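Uric acid degradation bifunctional protein PucL (Bacillus subtilis, PDB 6A4M) probably oxidises uric acid as a urate oxidase and also decarboxylates a later intermediate of urate breakdown. Local coordinates at residues T104-M117 with V131-K145. Numbering follows the deposited sequence.
Sequences TITLTGEDIPFEAM and VFRRSRNERSRSVLK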
loop_
_atom_site.group_PDB
_atom_site.type_symbol
_atom_site.label_atom_id
_atom_site.label_comp_id
_atom_site.label_asym_id
_atom_site.label_seq_id
_atom_site.Cartn_x
_atom_site.Cartn_y
_atom_site.Cartn_z
ATOM N N THR A 104 22.452 11.571 1.611
ATOM C CA THR A 104 21.033 11.276 1.832
ATOM C C THR A 104 20.435 10.583 0.605
ATOM O O THR A 104 20.877 10.817 -0.526
ATOM C CB THR A 104 20.241 12.573 2.102
ATOM O OG1 THR A 104 20.945 13.380 3.051
ATOM C CG2 THR A 104 18.850 12.269 2.656
ATOM N N ILE A 105 19.440 9.729 0.839
ATOM C CA ILE A 105 18.660 9.117 -0.240
ATOM C C ILE A 105 17.202 8.920 0.190
ATOM O O ILE A 105 16.935 8.429 1.285
ATOM C CB ILE A 105 19.277 7.780 -0.734
ATOM C CG1 ILE A 105 18.499 7.236 -1.943
ATOM C CG2 ILE A 105 19.332 6.736 0.377
ATOM C CD1 ILE A 105 19.247 6.179 -2.729
ATOM N N THR A 106 16.275 9.330 -0.675
ATOM C CA THR A 106 14.848 9.084 -0.483
ATOM C C THR A 106 14.364 8.232 -1.649
ATOM O O THR A 106 14.478 8.644 -2.806
ATOM C CB THR A 106 14.034 10.395 -0.440
ATOM O OG1 THR A 106 14.652 11.320 0.462
ATOM C CG2 THR A 106 12.600 10.133 0.016
ATOM N N LEU A 107 13.843 7.046 -1.337
ATOM C CA LEU A 107 13.282 6.141 -2.336
ATOM C C LEU A 107 11.779 5.995 -2.142
ATOM O O LEU A 107 11.308 5.829 -1.018
ATOM C CB LEU A 107 13.949 4.773 -2.245
ATOM C CG LEU A 107 15.330 4.711 -2.895
ATOM C CD1 LEU A 107 16.172 3.605 -2.283
ATOM C CD2 LEU A 107 15.219 4.525 -4.401
ATOM N N THR A 108 11.046 6.059 -3.250
ATOM C CA THR A 108 9.607 5.834 -3.282
ATOM C C THR A 108 9.342 4.683 -4.243
ATOM O O THR A 108 9.868 4.682 -5.355
ATOM C CB THR A 108 8.873 7.085 -3.791
ATOM O OG1 THR A 108 9.226 8.209 -2.974
ATOM C CG2 THR A 108 7.364 6.900 -3.760
ATOM N N GLY A 109 8.529 3.719 -3.813
ATOM C CA GLY A 109 8.197 2.547 -4.624
ATOM C C GLY A 109 6.698 2.358 -4.713
ATOM O O GLY A 109 6.072 1.972 -3.730
ATOM N N GLU A 110 6.132 2.629 -5.890
ATOM C CA GLU A 110 4.692 2.471 -6.144
ATOM C C GLU A 110 4.393 1.155 -6.853
ATOM O O GLU A 110 4.817 0.953 -7.988
ATOM C CB GLU A 110 4.149 3.620 -7.005
ATOM C CG GLU A 110 3.397 4.696 -6.241
ATOM C CD GLU A 110 2.454 5.475 -7.139
ATOM O OE1 GLU A 110 1.431 4.892 -7.569
ATOM O OE2 GLU A 110 2.734 6.664 -7.404
ATOM N N ASP A 111 3.629 0.288 -6.192
ATOM C CA ASP A 111 3.260 -1.015 -6.737
ATOM C C ASP A 111 2.367 -0.863 -7.959
ATOM O O ASP A 111 1.470 -0.026 -7.979
ATOM C CB ASP A 111 2.546 -1.854 -5.667
ATOM C CG ASP A 111 2.154 -3.246 -6.158
ATOM O OD1 ASP A 111 2.948 -3.879 -6.880
ATOM O OD2 ASP A 111 1.049 -3.715 -5.808
ATOM N N ILE A 112 2.651 -1.657 -8.984
ATOM C CA ILE A 112 1.756 -1.834 -10.118
ATOM C C ILE A 112 1.092 -3.192 -9.869
ATOM O O ILE A 112 1.693 -4.227 -10.164
ATOM C CB ILE A 112 2.513 -1.801 -11.463
ATOM C CG1 ILE A 112 3.120 -0.410 -11.686
ATOM C CG2 ILE A 112 1.578 -2.156 -12.615
ATOM C CD1 ILE A 112 4.176 -0.355 -12.767
ATOM N N PRO A 113 -0.134 -3.195 -9.298
ATOM C CA PRO A 113 -0.711 -4.465 -8.854
ATOM C C PRO A 113 -1.142 -5.361 -10.011
ATOM O O PRO A 113 -1.746 -4.879 -10.971
ATOM C CB PRO A 113 -1.926 -4.047 -8.010
ATOM C CG PRO A 113 -2.130 -2.590 -8.243
ATOM C CD PRO A 113 -1.115 -2.099 -9.228
ATOM N N PHE A 114 -0.806 -6.646 -9.914
ATOM C CA PHE A 114 -1.234 -7.648 -10.881
ATOM C C PHE A 114 -2.142 -8.659 -10.194
ATOM O O PHE A 114 -1.815 -9.146 -9.112
ATOM C CB PHE A 114 -0.024 -8.328 -11.518
ATOM C CG PHE A 114 0.725 -7.438 -12.468
ATOM C CD1 PHE A 114 0.269 -7.251 -13.767
ATOM C CD2 PHE A 114 1.875 -6.771 -12.060
ATOM C CE1 PHE A 114 0.951 -6.420 -14.646
ATOM C CE2 PHE A 114 2.561 -5.942 -12.935
ATOM C CZ PHE A 114 2.099 -5.766 -14.229
ATOM N N GLU A 115 -3.277 -8.960 -10.826
ATOM C CA GLU A 115 -4.322 -9.811 -10.246
ATOM C C GLU A 115 -4.568 -11.019 -11.149
ATOM O O GLU A 115 -4.955 -10.855 -12.309
ATOM C CB GLU A 115 -5.625 -9.018 -10.098
ATOM C CG GLU A 115 -5.538 -7.801 -9.180
ATOM C CD GLU A 115 -6.809 -6.953 -9.177
ATOM O OE1 GLU A 115 -7.646 -7.085 -10.097
ATOM O OE2 GLU A 115 -6.976 -6.136 -8.249
ATOM N N ALA A 116 -4.349 -12.221 -10.617
ATOM C CA ALA A 116 -4.498 -13.460 -11.395
ATOM C C ALA A 116 -5.932 -13.649 -11.897
ATOM O O ALA A 116 -6.890 -13.389 -11.166
ATOM C CB ALA A 116 -4.068 -14.666 -10.571
ATOM N N MET A 117 -6.058 -14.099 -13.144
ATOM C CA MET A 117 -7.348 -14.233 -13.821
ATOM C C MET A 117 -7.806 -15.693 -13.858
ATOM O O MET A 117 -6.999 -16.598 -13.630
ATOM C CB MET A 117 -7.240 -13.677 -15.244
ATOM C CG MET A 117 -6.993 -12.175 -15.302
ATOM S SD MET A 117 -8.369 -11.192 -14.672
ATOM C CE MET A 117 -9.547 -11.367 -16.007
ATOM N N VAL A 131 -1.889 -15.842 -16.571
ATOM C CA VAL A 131 -2.599 -14.643 -17.044
ATOM C C VAL A 131 -2.971 -13.731 -15.872
ATOM O O VAL A 131 -3.628 -14.170 -14.927
ATOM C CB VAL A 131 -3.876 -15.013 -17.839
ATOM C CG1 VAL A 131 -4.520 -13.769 -18.445
ATOM C CG2 VAL A 131 -3.551 -16.030 -18.928
ATOM N N PHE A 132 -2.561 -12.464 -15.955
ATOM C CA PHE A 132 -2.800 -11.478 -14.899
ATOM C C PHE A 132 -3.388 -10.187 -15.464
ATOM O O PHE A 132 -2.944 -9.702 -16.500
ATOM C CB PHE A 132 -1.493 -11.143 -14.179
ATOM C CG PHE A 132 -0.876 -12.309 -13.460
ATOM C CD1 PHE A 132 -0.023 -13.178 -14.129
ATOM C CD2 PHE A 132 -1.134 -12.532 -12.113
ATOM C CE1 PHE A 132 0.551 -14.255 -13.472
ATOM C CE2 PHE A 132 -0.557 -13.608 -11.447
ATOM C CZ PHE A 132 0.285 -14.471 -12.130
ATOM N N ARG A 133 -4.386 -9.639 -14.774
ATOM C CA ARG A 133 -4.853 -8.275 -15.033
ATOM C C ARG A 133 -3.858 -7.288 -14.419
ATOM O O ARG A 133 -3.370 -7.518 -13.316
ATOM C CB ARG A 133 -6.254 -8.038 -14.443
ATOM C CG ARG A 133 -6.694 -6.572 -14.425
ATOM C CD ARG A 133 -8.199 -6.409 -14.258
ATOM N NE ARG A 133 -8.674 -7.097 -13.057
ATOM C CZ ARG A 133 -9.556 -8.103 -13.005
ATOM N NH1 ARG A 133 -10.158 -8.591 -14.089
ATOM N NH2 ARG A 133 -9.857 -8.623 -11.822
ATOM N N ARG A 134 -3.569 -6.205 -15.141
ATOM C CA ARG A 134 -2.888 -5.034 -14.572
ATOM C C ARG A 134 -3.987 -4.157 -13.962
ATOM O O ARG A 134 -4.867 -3.665 -14.675
ATOM C CB ARG A 134 -2.014 -4.323 -15.635
ATOM C CG ARG A 134 -2.020 -2.791 -15.711
ATOM C CD ARG A 134 -1.598 -2.076 -14.438
ATOM N NE ARG A 134 -0.929 -0.801 -14.727
ATOM C CZ ARG A 134 -0.904 0.270 -13.926
ATOM N NH1 ARG A 134 -1.531 0.290 -12.742
ATOM N NH2 ARG A 134 -0.244 1.353 -14.322
ATOM N N SER A 135 -3.945 -3.994 -12.640
ATOM C CA SER A 135 -5.007 -3.307 -11.900
ATOM C C SER A 135 -4.746 -1.809 -11.784
ATOM O O SER A 135 -3.610 -1.385 -11.579
ATOM C CB SER A 135 -5.169 -3.903 -10.499
ATOM O OG SER A 135 -6.253 -3.294 -9.811
ATOM N N ARG A 136 -5.814 -1.027 -11.921
ATOM C CA ARG A 136 -5.791 0.422 -11.734
ATOM C C ARG A 136 -6.614 0.863 -10.511
ATOM O O ARG A 136 -6.837 2.058 -10.320
ATOM C CB ARG A 136 -6.306 1.105 -13.008
ATOM C CG ARG A 136 -5.347 1.011 -14.193
ATOM C CD ARG A 136 -6.079 0.692 -15.490
ATOM N NE ARG A 136 -6.315 -0.746 -15.627
ATOM C CZ ARG A 136 -7.311 -1.325 -16.308
ATOM N NH1 ARG A 136 -8.248 -0.624 -16.950
ATOM N NH2 ARG A 136 -7.372 -2.653 -16.336
ATOM N N ASN A 137 -7.045 -0.094 -9.681
ATOM C CA ASN A 137 -7.720 0.199 -8.401
ATOM C C ASN A 137 -6.666 0.534 -7.326
ATOM O O ASN A 137 -5.588 1.015 -7.665
ATOM C CB ASN A 137 -8.641 -0.974 -7.999
ATOM C CG ASN A 137 -9.789 -1.176 -8.970
ATOM O OD1 ASN A 137 -10.318 -0.214 -9.528
ATOM N ND2 ASN A 137 -10.193 -2.430 -9.168
ATOM N N GLU A 138 -6.964 0.327 -6.042
ATOM C CA GLU A 138 -5.994 0.615 -4.976
ATOM C C GLU A 138 -4.646 -0.080 -5.191
ATOM O O GLU A 138 -4.568 -1.138 -5.817
ATOM C CB GLU A 138 -6.559 0.288 -3.578
ATOM C CG GLU A 138 -6.762 -1.192 -3.247
ATOM C CD GLU A 138 -8.118 -1.744 -3.641
ATOM O OE1 GLU A 138 -8.779 -1.175 -4.531
ATOM O OE2 GLU A 138 -8.520 -2.767 -3.053
ATOM N N ARG A 139 -3.594 0.535 -4.663
ATOM C CA ARG A 139 -2.218 0.090 -4.894
ATOM C C ARG A 139 -1.348 0.462 -3.708
ATOM O O ARG A 139 -1.500 1.546 -3.139
ATOM C CB ARG A 139 -1.658 0.726 -6.171
ATOM C CG ARG A 139 -1.770 2.246 -6.208
ATOM C CD ARG A 139 -1.670 2.812 -7.613
ATOM N NE ARG A 139 -2.197 4.177 -7.662
ATOM C CZ ARG A 139 -3.480 4.515 -7.836
ATOM N NH1 ARG A 139 -4.437 3.595 -7.998
ATOM N NH2 ARG A 139 -3.814 5.806 -7.851
ATOM N N SER A 140 -0.440 -0.434 -3.332
ATOM C CA SER A 140 0.469 -0.157 -2.229
ATOM C C SER A 140 1.577 0.789 -2.685
ATOM O O SER A 140 1.909 0.850 -3.874
ATOM C CB SER A 140 1.054 -1.445 -1.635
ATOM O OG SER A 140 1.879 -2.125 -2.559
ATOM N N ARG A 141 2.110 1.550 -1.734
ATOM C CA ARG A 141 3.275 2.398 -1.962
ATOM C C ARG A 141 4.147 2.352 -0.719
ATOM O O ARG A 141 3.628 2.289 0.398
ATOM C CB ARG A 141 2.863 3.843 -2.265
ATOM C CG ARG A 141 4.007 4.734 -2.739
ATOM C CD ARG A 141 3.545 6.151 -3.054
ATOM N NE ARG A 141 3.419 6.958 -1.835
ATOM C CZ ARG A 141 4.024 8.127 -1.588
ATOM N NH1 ARG A 141 4.813 8.725 -2.478
ATOM N NH2 ARG A 141 3.822 8.725 -0.417
ATOM N N SER A 142 5.464 2.379 -0.920
ATOM C CA SER A 142 6.429 2.410 0.181
ATOM C C SER A 142 7.421 3.550 -0.014
ATOM O O SER A 142 7.895 3.786 -1.127
ATOM C CB SER A 142 7.171 1.078 0.281
ATOM O OG SER A 142 6.272 0.030 0.595
ATOM N N VAL A 143 7.713 4.255 1.076
ATOM C CA VAL A 143 8.724 5.304 1.104
ATOM C C VAL A 143 9.811 4.901 2.099
ATOM O O VAL A 143 9.518 4.366 3.170
ATOM C CB VAL A 143 8.115 6.665 1.510
ATOM C CG1 VAL A 143 9.173 7.766 1.500
ATOM C CG2 VAL A 143 6.958 7.011 0.583
ATOM N N LEU A 144 11.063 5.152 1.731
ATOM C CA LEU A 144 12.199 4.902 2.607
ATOM C C LEU A 144 13.196 6.037 2.476
ATOM O O LEU A 144 13.610 6.368 1.364
ATOM C CB LEU A 144 12.879 3.585 2.235
ATOM C CG LEU A 144 14.078 3.155 3.088
ATOM C CD1 LEU A 144 13.635 2.749 4.483
ATOM C CD2 LEU A 144 14.812 2.012 2.420
ATOM N N LYS A 145 13.580 6.616 3.612
ATOM C CA LYS A 145 14.598 7.658 3.657
ATOM C C LYS A 145 15.749 7.189 4.547
ATOM O O LYS A 145 15.523 6.818 5.702
ATOM C CB LYS A 145 14.006 8.972 4.175
ATOM C CG LYS A 145 14.690 10.189 3.583
ATOM C CD LYS A 145 14.551 11.456 4.414
ATOM C CE LYS A 145 15.496 12.537 3.894
ATOM N NZ LYS A 145 15.064 13.912 4.262
HETATM O O HOH W 1 -1.079 -3.149 -4.302
HETATM O O HOH W 2 -0.228 1.898 -10.350
HETATM O O HOH W 3 -9.534 -5.191 -7.993
#
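The guanidinium of Arg-133 has Met-117 on one face and Glu-115 at its edge: SD of Met-117 lies 3.2 Å from NH1 of Arg-133, while OE1 of Glu-115 sits 8° out of the guanidinium plane, accepting from NE at 3.1 Å and from NH2. Met-117 gets there by bending at chi2 and chi3 (-66° and -74°). A glutamine in place of Glu-115 would probably leave the Arg-133 guanidinium without its opposite charge. On the Arg-134 guanidinium, CG2 of Ile-112 rests over one face, 3.5 Å from NE of Arg-134. Backbone pairing shows an antiparallel sheet broken midway: Leu-107 and Gly-109 pair with Leu-144 and Ser-142 through two hydrogen bonds each, and Glu-115 does likewise with Arg-133, but residues 135-138 loop out between the two paired runs. Strand 104-121 thereby joins both 131-134 and 139-148 in the large antiparallel sheet of the uricase fold, whose helix 84-98 packs against Leu-107. The loop has an ST turn, OG of Ser-135 accepting from N of Asn-137 at 3.3 Å. At its far end a water links OD2 of Asp-111 to N of Ser-140, and Arg-139, in a long salt bridge with Glu-110, also pairs with Asp-164.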